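PDB 4OVQ: TRAP dicarboxylate ABC transporter, substrate-binding protein from Roseobacter denitrificans, which binds beta-D-glucuronate and probably serves as the periplasmic solute receptor of a TRAP-type transport system. Local coordinates for residues F190-K198 and S211-A221. Sequence-based numbering, arbitrary orientation.
With BDP (beta-D-glucopyranuronic acid), chain C.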
ATOM      1  N   PHE A 190       9.056   6.452  -3.879  1.00  6.20           N
ATOM      2  CA  PHE A 190       8.043   7.404  -3.480  1.00  7.14           C
ATOM      3  C   PHE A 190       8.638   8.769  -3.186  1.00  5.60           C
ATOM      4  O   PHE A 190       8.046   9.781  -3.530  1.00  6.25           O
ATOM      5  CB  PHE A 190       7.342   6.838  -2.243  1.00  8.58           C
ATOM      6  CG  PHE A 190       6.060   7.517  -1.859  1.00  8.68           C
ATOM      7  CD1 PHE A 190       5.104   7.860  -2.793  1.00  9.24           C
ATOM      8  CD2 PHE A 190       5.810   7.786  -0.510  1.00 10.89           C
ATOM      9  CE1 PHE A 190       3.881   8.440  -2.360  1.00 11.44           C
ATOM     10  CE2 PHE A 190       4.608   8.374  -0.108  1.00 10.94           C
ATOM     11  CZ  PHE A 190       3.684   8.699  -1.034  1.00 10.25           C
ATOM     12  N   ALA A 191       9.801   8.781  -2.528  1.00  6.04           N
ATOM     13  CA  ALA A 191      10.431  10.016  -2.081  1.00  9.02           C
ATOM     14  C   ALA A 191      10.770  10.938  -3.259  1.00  6.27           C
ATOM     15  O   ALA A 191      10.801  12.166  -3.078  1.00  8.86           O
ATOM     16  CB  ALA A 191      11.708   9.703  -1.290  1.00  8.06           C
ATOM     17  N   GLU A 192      10.994  10.344  -4.424  1.00  7.68           N
ATOM     18  CA  GLU A 192      11.520  11.073  -5.594  1.00  8.55           C
ATOM     19  C   GLU A 192      10.405  11.587  -6.511  1.00  5.82           C
ATOM     20  O   GLU A 192      10.637  12.336  -7.451  1.00  9.88           O
ATOM     21  CB  GLU A 192      12.487  10.188  -6.351  1.00  8.92           C
ATOM     22  CG  GLU A 192      13.772  10.053  -5.588  1.00 12.07           C
ATOM     23  CD  GLU A 192      14.837   9.369  -6.362  1.00 15.68           C
ATOM     24  OE1 GLU A 192      14.470   8.521  -7.195  1.00 15.53           O
ATOM     25  OE2 GLU A 192      16.045   9.658  -6.127  1.00 14.78           O
ATOM     26  N   VAL A 193       9.174  11.229  -6.192  1.00  6.87           N
ATOM     27  CA  VAL A 193       8.039  11.574  -7.057  1.00  8.10           C
ATOM     28  C   VAL A 193       7.744  13.106  -7.154  1.00  8.59           C
ATOM     29  O   VAL A 193       7.477  13.611  -8.245  1.00  9.86           O
ATOM     30  CB  VAL A 193       6.788  10.790  -6.657  1.00  8.71           C
ATOM     31  CG1 VAL A 193       5.618  11.178  -7.589  1.00  7.30           C
ATOM     32  CG2 VAL A 193       7.085   9.273  -6.694  1.00  9.61           C
ATOM     33  N   TYR A 194       7.793  13.843  -6.046  1.00  8.40           N
ATOM     34  CA  TYR A 194       7.540  15.276  -6.068  1.00  8.66           C
ATOM     35  C   TYR A 194       8.454  16.003  -7.052  1.00  8.77           C
ATOM     36  O   TYR A 194       7.972  16.753  -7.899  1.00 10.52           O
ATOM     37  CB  TYR A 194       7.744  15.817  -4.671  1.00  8.19           C
ATOM     38  CG  TYR A 194       7.471  17.300  -4.533  1.00 10.62           C
ATOM     39  CD1 TYR A 194       6.202  17.761  -4.247  1.00 12.58           C
ATOM     40  CD2 TYR A 194       8.496  18.232  -4.674  1.00  9.66           C
ATOM     41  CE1 TYR A 194       5.934  19.109  -4.092  1.00 15.47           C
ATOM     42  CE2 TYR A 194       8.242  19.626  -4.528  1.00 11.22           C
ATOM     43  CZ  TYR A 194       6.954  20.035  -4.242  1.00 12.07           C
ATOM     44  OH  TYR A 194       6.663  21.375  -4.083  1.00 17.28           O
ATOM     45  N   GLN A 195       9.764  15.780  -6.949  1.00  7.95           N
ATOM     46  CA  GLN A 195      10.693  16.422  -7.866  1.00  9.09           C
ATOM     47  C   GLN A 195      10.409  16.013  -9.314  1.00  9.45           C
ATOM     48  O   GLN A 195      10.478  16.843 -10.213  1.00 10.05           O
ATOM     49  CB  GLN A 195      12.131  16.088  -7.440  1.00 12.40           C
ATOM     50  CG  GLN A 195      13.214  16.620  -8.369  1.00 13.64           C
ATOM     51  CD  GLN A 195      13.365  18.109  -8.278  1.00 20.57           C
ATOM     52  OE1 GLN A 195      12.765  18.749  -7.429  1.00 24.55           O
ATOM     53  NE2 GLN A 195      14.159  18.676  -9.175  1.00 23.95           N
ATOM     54  N   ALA A 196      10.109  14.742  -9.540  1.00  8.16           N
ATOM     55  CA  ALA A 196       9.911  14.249 -10.883  1.00  9.84           C
ATOM     56  C   ALA A 196       8.695  14.896 -11.516  1.00 10.32           C
ATOM     57  O   ALA A 196       8.713  15.178 -12.706  1.00 10.35           O
ATOM     58  CB  ALA A 196       9.789  12.717 -10.893  1.00 11.27           C
ATOM     59  N   LEU A 197       7.624  15.096 -10.749  1.00  8.45           N
ATOM     60  CA  LEU A 197       6.442  15.786 -11.250  1.00 10.44           C
ATOM     61  C   LEU A 197       6.744  17.260 -11.509  1.00 12.12           C
ATOM     62  O   LEU A 197       6.296  17.824 -12.520  1.00 11.52           O
ATOM     63  CB  LEU A 197       5.312  15.669 -10.239  1.00 11.28           C
ATOM     64  CG  LEU A 197       4.649  14.311 -10.062  1.00  9.47           C
ATOM     65  CD1 LEU A 197       3.741  14.300  -8.815  1.00  9.17           C
ATOM     66  CD2 LEU A 197       3.858  13.993 -11.332  1.00 12.56           C
ATOM     67  N   LYS A 198       7.488  17.877 -10.582  1.00 10.50           N
ATOM     68  CA  LYS A 198       7.910  19.273 -10.685  1.00 13.55           C
ATOM     69  C   LYS A 198       8.653  19.559 -11.991  1.00 12.95           C
ATOM     70  O   LYS A 198       8.351  20.536 -12.696  1.00 15.11           O
ATOM     71  CB  LYS A 198       8.792  19.634  -9.487  1.00 14.25           C
ATOM     72  CG  LYS A 198       9.183  21.090  -9.436  1.00 19.97           C
ATOM     73  CD  LYS A 198      10.145  21.370  -8.293  1.00 28.15           C
ATOM     74  CE  LYS A 198      10.349  22.861  -8.070  1.00 29.58           C
ATOM     75  NZ  LYS A 198       9.142  23.474  -7.465  1.00 30.69           N
ATOM     76  N   SER A 211      -1.966  10.481   0.676  1.00 15.19           N
ATOM     77  CA  SER A 211      -0.611  10.539   0.115  1.00 15.00           C
ATOM     78  C   SER A 211      -0.501  11.671  -0.898  1.00 10.35           C
ATOM     79  O   SER A 211       0.486  12.378  -0.933  1.00 11.06           O
ATOM     80  CB  SER A 211      -0.246   9.232  -0.580  1.00 12.87           C
ATOM     81  OG  SER A 211       0.084   8.200   0.334  1.00 16.66           O
ATOM     82  N   TYR A 212      -1.528  11.824  -1.721  1.00 13.06           N
ATOM     83  CA  TYR A 212      -1.563  12.882  -2.737  1.00 12.87           C
ATOM     84  C   TYR A 212      -1.410  14.225  -2.043  1.00 17.90           C
ATOM     85  O   TYR A 212      -0.675  15.101  -2.483  1.00 15.80           O
ATOM     86  CB  TYR A 212      -2.893  12.816  -3.460  1.00 14.01           C
ATOM     87  CG  TYR A 212      -3.207  13.884  -4.488  1.00 14.88           C
ATOM     88  CD1 TYR A 212      -2.346  14.131  -5.555  1.00 13.70           C
ATOM     89  CD2 TYR A 212      -4.417  14.594  -4.445  1.00 15.82           C
ATOM     90  CE1 TYR A 212      -2.666  15.065  -6.511  1.00 16.08           C
ATOM     91  CE2 TYR A 212      -4.716  15.551  -5.396  1.00 16.72           C
ATOM     92  CZ  TYR A 212      -3.840  15.775  -6.418  1.00 16.97           C
ATOM     93  OH  TYR A 212      -4.176  16.711  -7.360  1.00 17.01           O
ATOM     94  N   GLU A 213      -2.079  14.350  -0.902  1.00 15.42           N
ATOM     95  CA  GLU A 213      -2.027  15.576  -0.144  1.00 16.95           C
ATOM     96  C   GLU A 213      -0.707  15.732   0.627  1.00 16.15           C
ATOM     97  O   GLU A 213      -0.013  16.724   0.453  1.00 24.65           O
ATOM     98  CB  GLU A 213      -3.269  15.641   0.757  1.00 17.85           C
ATOM     99  CG  GLU A 213      -3.397  16.888   1.570  1.00 24.35           C
ATOM    100  CD  GLU A 213      -2.874  16.685   2.965  1.00 26.42           C
ATOM    101  OE1 GLU A 213      -3.386  15.795   3.689  1.00 26.39           O
ATOM    102  OE2 GLU A 213      -1.916  17.376   3.317  1.00 34.00           O
ATOM    103  N   SER A 214      -0.310  14.735   1.429  1.00 11.68           N
ATOM    104  CA  SER A 214       0.833  14.867   2.361  1.00 17.15           C
ATOM    105  C   SER A 214       2.219  15.068   1.738  1.00 21.31           C
ATOM    106  O   SER A 214       3.095  15.674   2.344  1.00 27.20           O
ATOM    107  CB  SER A 214       0.875  13.701   3.365  1.00 22.96           C
ATOM    108  OG  SER A 214       1.263  12.485   2.747  1.00 21.03           O
ATOM    109  N   THR A 215       2.419  14.540   0.530  1.00 17.49           N
ATOM    110  CA  THR A 215       3.707  14.589  -0.156  1.00 17.42           C
ATOM    111  C   THR A 215       3.881  15.886  -0.941  1.00 13.84           C
ATOM    112  O   THR A 215       4.971  16.161  -1.454  1.00 17.44           O
ATOM    113  CB  THR A 215       3.787  13.476  -1.210  1.00 14.65           C
ATOM    114  OG1 THR A 215       2.661  13.628  -2.098  1.00 15.64           O
ATOM    115  CG2 THR A 215       3.830  12.074  -0.547  1.00 12.86           C
ATOM    116  N   GLY A 216       2.777  16.606  -1.073  1.00 18.50           N
ATOM    117  CA  GLY A 216       2.753  17.825  -1.867  1.00 21.39           C
ATOM    118  C   GLY A 216       2.472  17.582  -3.341  1.00 14.22           C
ATOM    119  O   GLY A 216       2.450  18.526  -4.139  1.00 14.69           O
ATOM    120  N   HIS A 217       2.221  16.330  -3.720  1.00 13.82           N
ATOM    121  CA  HIS A 217       2.051  16.045  -5.134  1.00 10.56           C
ATOM    122  C   HIS A 217       0.917  16.883  -5.730  1.00 14.53           C
ATOM    123  O   HIS A 217       0.976  17.295  -6.891  1.00 13.81           O
ATOM    124  CB  HIS A 217       1.757  14.557  -5.393  1.00  9.79           C
ATOM    125  CG  HIS A 217       2.893  13.642  -5.069  1.00 11.25           C
ATOM    126  ND1 HIS A 217       2.753  12.274  -5.038  1.00 10.50           N
ATOM    127  CD2 HIS A 217       4.180  13.897  -4.737  1.00  9.80           C
ATOM    128  CE1 HIS A 217       3.903  11.726  -4.689  1.00  9.05           C
ATOM    129  NE2 HIS A 217       4.786  12.689  -4.494  1.00 10.59           N
ATOM    130  N   PHE A 218      -0.105  17.177  -4.938  1.00 15.36           N
ATOM    131  CA  PHE A 218      -1.247  17.908  -5.464  1.00 15.74           C
ATOM    132  C   PHE A 218      -0.837  19.302  -5.957  1.00 14.53           C
ATOM    133  O   PHE A 218      -1.496  19.839  -6.832  1.00 19.49           O
ATOM    134  CB  PHE A 218      -2.363  17.978  -4.420  1.00 17.71           C
ATOM    135  CG  PHE A 218      -2.115  18.960  -3.322  1.00 20.27           C
ATOM    136  CD1 PHE A 218      -1.348  18.636  -2.225  1.00 20.26           C
ATOM    137  CD2 PHE A 218      -2.674  20.224  -3.383  1.00 19.22           C
ATOM    138  CE1 PHE A 218      -1.144  19.558  -1.200  1.00 21.36           C
ATOM    139  CE2 PHE A 218      -2.475  21.130  -2.390  1.00 19.48           C
ATOM    140  CZ  PHE A 218      -1.719  20.826  -1.303  1.00 19.06           C
ATOM    141  N   GLU A 219       0.234  19.875  -5.399  1.00 16.72           N
ATOM    142  CA  GLU A 219       0.709  21.217  -5.810  1.00 20.04           C
ATOM    143  C   GLU A 219       1.368  21.217  -7.178  1.00 23.09           C
ATOM    144  O   GLU A 219       1.482  22.256  -7.827  1.00 23.80           O
ATOM    145  CB  GLU A 219       1.733  21.777  -4.813  1.00 22.97           C
ATOM    146  CG  GLU A 219       1.193  22.079  -3.416  1.00 21.52           C
ATOM    147  CD  GLU A 219       0.325  23.331  -3.380  1.00 23.62           C
ATOM    148  OE1 GLU A 219       0.095  23.917  -4.464  1.00 24.62           O
ATOM    149  OE2 GLU A 219      -0.120  23.731  -2.278  1.00 28.27           O
ATOM    150  N   VAL A 220       1.820  20.044  -7.599  1.00 17.71           N
ATOM    151  CA  VAL A 220       2.555  19.894  -8.850  1.00 21.57           C
ATOM    152  C   VAL A 220       1.866  18.953  -9.842  1.00 23.54           C
ATOM    153  O   VAL A 220       2.420  18.683 -10.900  1.00 20.52           O
ATOM    154  CB  VAL A 220       4.015  19.415  -8.609  1.00 19.16           C
ATOM    155  CG1 VAL A 220       4.837  20.498  -7.925  1.00 19.78           C
ATOM    156  CG2 VAL A 220       4.074  18.129  -7.776  1.00 21.96           C
ATOM    157  N   ALA A 221       0.661  18.491  -9.482  1.00 17.72           N
ATOM    158  CA  ALA A 221      -0.179  17.610 -10.296  1.00 12.78           C
ATOM    159  C   ALA A 221      -1.662  17.816  -9.930  1.00 15.62           C
ATOM    160  O   ALA A 221      -2.272  16.996  -9.235  1.00 14.12           O
ATOM    161  CB  ALA A 221       0.229  16.149 -10.071  1.00 16.90           C
TER
HETATM  162  C1  BDP C 402       1.269   4.933  -0.323  1.00  7.53           C
HETATM  163  C2  BDP C 402       1.720   3.852   0.624  1.00  6.68           C
HETATM  164  C3  BDP C 402       3.172   3.990   0.776  1.00  5.36           C
HETATM  165  C4  BDP C 402       3.847   3.850  -0.547  1.00  6.15           C
HETATM  166  C5  BDP C 402       3.319   4.880  -1.518  1.00  7.19           C
HETATM  167  C6  BDP C 402       3.935   4.758  -2.921  1.00  6.28           C
HETATM  168  O2  BDP C 402       1.068   4.154   1.904  1.00  7.35           O
HETATM  169  O3  BDP C 402       3.582   2.817   1.574  1.00  6.19           O
HETATM  170  O4  BDP C 402       5.319   4.007  -0.383  1.00  6.66           O
HETATM  171  O5  BDP C 402       1.905   4.794  -1.638  1.00  6.88           O
HETATM  172  O6A BDP C 402       5.148   4.411  -3.030  1.00  8.44           O
HETATM  173  O1  BDP C 402      -0.106   4.900  -0.575  1.00  7.09           O
HETATM  174  O6B BDP C 402       3.196   5.174  -3.847  1.00  7.81           O
HETATM  175  O   HOH W   1       7.363  12.409  -3.425  1.00  8.64           O
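F190 meets T215 at its far end, CZ lying 3.4 Å from T215 CG2, and the two side chains cross at nearly a right angle. Because CG sits anti to the backbone N (chi1 -167°), the ring reaches the glucuronate, whose C5 lies over the centre of one face, 3.6 Å above the plane; S211, hydrogen-bonded through OG to Y36, borders the same site. An alanine in place of F190 would probably leave the C5-C6 end of the sugar without its aromatic cover and open a gap beside T215 CG2. The F190 carbonyl accepts a hydrogen bond from a water, which in turn accepts from Y194 N and lies in the plane of the H217 ring, 2.8 Å from H217 NE2. No direct hydrogen bond joins 190-198 to 211-221, so this water provides a polar link between them. V193 CG1 then packs on a face of the H217 imidazole, 3.8 Å from the ring centroid and 30° off its normal, a CH-pi contact. ND1 of H217 is hydrogen-bonded to Y149, and T215 OG1 stands 2.9 Å above the imidazole plane, over its centre; the polar partners at both ring nitrogens probably hold the ring's rotation. Y194 brings CD1 to 3.4 Å from T215 O, while the G216 carbonyl lies at the edge of the phenol ring. L197 CD1 adds a second CH-pi contact to H217, and its CB meets V220 CG2 at 3.7 Å. Within 211-221, T215 OG1 accepts from H217 N, defining an ST turn between helix 209-214 and the weakly bonded helix 217-220. Packing of helix 193-199 against this turn brings together F190 and S211, both lining the glucuronate pocket of a TRAP-family periplasmic solute-binding protein.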